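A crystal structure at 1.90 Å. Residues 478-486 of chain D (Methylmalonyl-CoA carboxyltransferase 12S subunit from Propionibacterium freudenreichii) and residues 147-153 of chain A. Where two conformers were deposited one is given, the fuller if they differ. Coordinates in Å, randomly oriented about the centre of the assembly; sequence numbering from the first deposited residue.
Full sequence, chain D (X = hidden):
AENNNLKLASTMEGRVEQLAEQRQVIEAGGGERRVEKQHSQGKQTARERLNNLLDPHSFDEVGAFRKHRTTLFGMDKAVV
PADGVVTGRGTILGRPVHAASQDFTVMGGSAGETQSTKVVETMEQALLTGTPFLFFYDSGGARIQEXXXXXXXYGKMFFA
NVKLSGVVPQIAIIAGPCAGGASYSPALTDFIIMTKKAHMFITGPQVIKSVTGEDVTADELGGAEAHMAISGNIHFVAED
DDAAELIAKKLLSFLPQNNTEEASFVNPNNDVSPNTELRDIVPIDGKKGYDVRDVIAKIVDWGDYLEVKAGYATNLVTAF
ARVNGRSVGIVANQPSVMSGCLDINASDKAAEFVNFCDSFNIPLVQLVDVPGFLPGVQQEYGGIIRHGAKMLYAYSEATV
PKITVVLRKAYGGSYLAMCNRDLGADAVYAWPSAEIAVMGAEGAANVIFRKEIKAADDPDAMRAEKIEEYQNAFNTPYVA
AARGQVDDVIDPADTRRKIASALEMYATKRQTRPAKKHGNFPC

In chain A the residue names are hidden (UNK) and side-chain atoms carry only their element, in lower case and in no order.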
# COMPACT_ATOMS: atom_id res chain seq x y z
N TYR D 478 22.87 6.08 -40.11
CA TYR D 478 23.05 4.64 -40.12
C TYR D 478 23.95 4.10 -39.03
O TYR D 478 23.83 2.95 -38.61
CB TYR D 478 23.56 4.17 -41.50
CG TYR D 478 22.61 4.51 -42.63
CD1 TYR D 478 22.70 5.73 -43.29
CD2 TYR D 478 21.58 3.64 -42.98
CE1 TYR D 478 21.79 6.08 -44.28
CE2 TYR D 478 20.66 3.98 -43.97
CZ TYR D 478 20.76 5.20 -44.62
OH TYR D 478 19.85 5.56 -45.58
N VAL D 479 24.88 4.93 -38.56
CA VAL D 479 25.77 4.48 -37.50
C VAL D 479 24.98 4.53 -36.20
O VAL D 479 25.06 3.60 -35.39
CB VAL D 479 27.02 5.37 -37.40
CG1 VAL D 479 27.84 5.01 -36.16
CG2 VAL D 479 27.88 5.17 -38.65
N ALA D 480 24.23 5.60 -36.01
CA ALA D 480 23.40 5.74 -34.81
C ALA D 480 22.47 4.52 -34.75
O ALA D 480 22.31 3.89 -33.69
CB ALA D 480 22.59 7.02 -34.88
N ALA D 481 21.88 4.17 -35.88
CA ALA D 481 20.98 3.02 -35.96
C ALA D 481 21.75 1.73 -35.73
O ALA D 481 21.26 0.79 -35.10
CB ALA D 481 20.28 2.99 -37.32
N ALA D 482 22.97 1.67 -36.25
CA ALA D 482 23.81 0.49 -36.10
C ALA D 482 24.09 0.20 -34.62
O ALA D 482 24.20 -0.96 -34.22
CB ALA D 482 25.13 0.69 -36.85
N ARG D 483 24.20 1.25 -33.82
CA ARG D 483 24.47 1.10 -32.39
C ARG D 483 23.20 0.91 -31.58
O ARG D 483 23.25 0.59 -30.38
CB ARG D 483 25.25 2.31 -31.86
CG ARG D 483 26.69 2.42 -32.35
CD ARG D 483 27.47 1.15 -32.02
NE ARG D 483 28.92 1.33 -32.10
CZ ARG D 483 29.61 1.46 -33.23
NH1 ARG D 483 29.00 1.44 -34.41
NH2 ARG D 483 30.93 1.61 -33.17
N GLY D 484 22.06 1.12 -32.22
CA GLY D 484 20.79 0.98 -31.52
C GLY D 484 20.35 2.26 -30.84
O GLY D 484 19.37 2.25 -30.10
N GLN D 485 21.06 3.36 -31.07
CA GLN D 485 20.69 4.63 -30.47
C GLN D 485 19.37 5.18 -31.01
O GLN D 485 18.72 6.01 -30.38
CB GLN D 485 21.80 5.66 -30.70
CG GLN D 485 22.80 5.80 -29.56
CD GLN D 485 22.17 6.38 -28.31
OE1 GLN D 485 21.52 5.68 -27.54
NE2 GLN D 485 22.34 7.68 -28.11
N VAL D 486 19.00 4.75 -32.21
CA VAL D 486 17.72 5.14 -32.79
C VAL D 486 17.12 3.81 -33.23
O VAL D 486 17.85 2.88 -33.58
CB VAL D 486 17.85 6.12 -34.00
CG1 VAL D 486 18.62 7.36 -33.57
CG2 VAL D 486 18.50 5.44 -35.18
N UNK A 147 33.41 8.06 -30.37
CA UNK A 147 32.24 8.76 -30.87
C UNK A 147 30.95 8.64 -30.06
O UNK A 147 30.89 9.02 -28.89
N UNK A 148 29.90 8.13 -30.70
CA UNK A 148 28.62 8.01 -30.04
C UNK A 148 28.58 6.93 -28.97
O UNK A 148 27.69 6.94 -28.12
c UNK A 148 27.43 8.95 -32.03
c UNK A 148 26.53 6.11 -32.76
c UNK A 148 27.69 6.48 -31.83
c UNK A 148 27.48 7.78 -31.06
N UNK A 149 29.54 6.01 -29.00
CA UNK A 149 29.60 4.95 -27.99
C UNK A 149 29.85 5.54 -26.61
O UNK A 149 29.25 5.11 -25.62
o UNK A 149 29.13 2.71 -29.68
o UNK A 149 31.24 2.65 -30.27
c UNK A 149 30.69 3.93 -28.33
c UNK A 149 30.33 3.04 -29.52
N UNK A 150 30.75 6.52 -26.54
CA UNK A 150 31.06 7.18 -25.27
C UNK A 150 29.98 8.21 -24.91
O UNK A 150 29.76 8.50 -23.74
o UNK A 150 32.48 8.83 -26.38
c UNK A 150 32.44 7.87 -25.34
N UNK A 151 29.31 8.75 -25.92
CA UNK A 151 28.24 9.73 -25.69
C UNK A 151 27.10 8.97 -25.00
O UNK A 151 26.43 9.50 -24.12
c UNK A 151 27.02 11.67 -27.05
c UNK A 151 26.28 11.82 -28.37
c UNK A 151 27.73 10.30 -27.02
c UNK A 151 26.06 11.81 -25.90
N UNK A 152 26.90 7.73 -25.41
CA UNK A 152 25.84 6.91 -24.84
C UNK A 152 26.16 6.61 -23.39
O UNK A 152 25.26 6.56 -22.56
c UNK A 152 25.70 5.60 -25.62
o UNK A 152 24.57 4.88 -25.18
N UNK A 153 27.44 6.42 -23.09
CA UNK A 153 27.86 6.14 -21.72
C UNK A 153 27.45 7.24 -20.77
O UNK A 153 26.98 6.98 -19.65

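Position 147 of chain A carries no atom beyond its backbone, and its phi of 45° is positive, a value that favours glycine; nothing of the chain D stretch is in contact with it. It is Gly A147, which occupies the N-cap position right before the helix.

Position 148 has four side-chain carbons, forked at the first, with one arm two carbons long. The carbon ending the longer arm lies 3.7 Å from CG of Arg D483, 3.8 Å from CA of Ala D480 and 3.8 Å from CG1 of Val D479. Branching at CB, without any heteroatom, defines isoleucine: this is Ile A148, with chi1 at 62° (p) and chi2 at 174° (t), and the terminal carbon is CD1. Its CA-to-CB bond points toward chain D, and it has the largest covered area of either stretch, 82 Å².

Position 149 shows two carbons, the second bearing two oxygens, a short carboxylate. One oxygen is 2.8 Å from NE of Arg D483, the other 3.1 Å from NH2 of Arg D483. The residue is Asp A149; its CA-to-CB bond runs sideways, but chi1 of -73° (m) is accompanied by a closer approach of the side-chain end.

Position 150 has one carbon and then one oxygen, and its side chain is out of reach of the chain D stretch. It is Ser A150.

Position 151 has four carbons forked at the second, a fork one carbon further out than at 148. Its side chain makes no contact with the chain D stretch. It is Leu A151.

Position 152 again has one carbon and one oxygen, with CA-to-CB directed toward chain D. The oxygen comes near the side chain of Gln D485 without a hydrogen bond to it. It is Ser A152, whose OG is hydrogen-bonded elsewhere in the structure.

Position 153 has no side-chain atoms and helical angles of -58/-43: Gly A153.

The contact joins an apolar patch to a salt bridge, burying 288 Å² in all. The helix axes approach no closer than 11.2 Å and cross at -55°, so side chains span the gap. Arg D483 serves both parts: its aliphatic CG packs on Ile A148, while its guanidinium meets the carboxylate through two hydrogen bonds, NE to OD1 of Asp A149 at 2.8 Å, weak because its angle is 125°, and NH2 to OD2 of Asp A149 at 3.1 Å and 139°. Opposite charges thus reinforce the pairing beside the packed carbons.

Chain A, residues 147-153: GIDSLSG
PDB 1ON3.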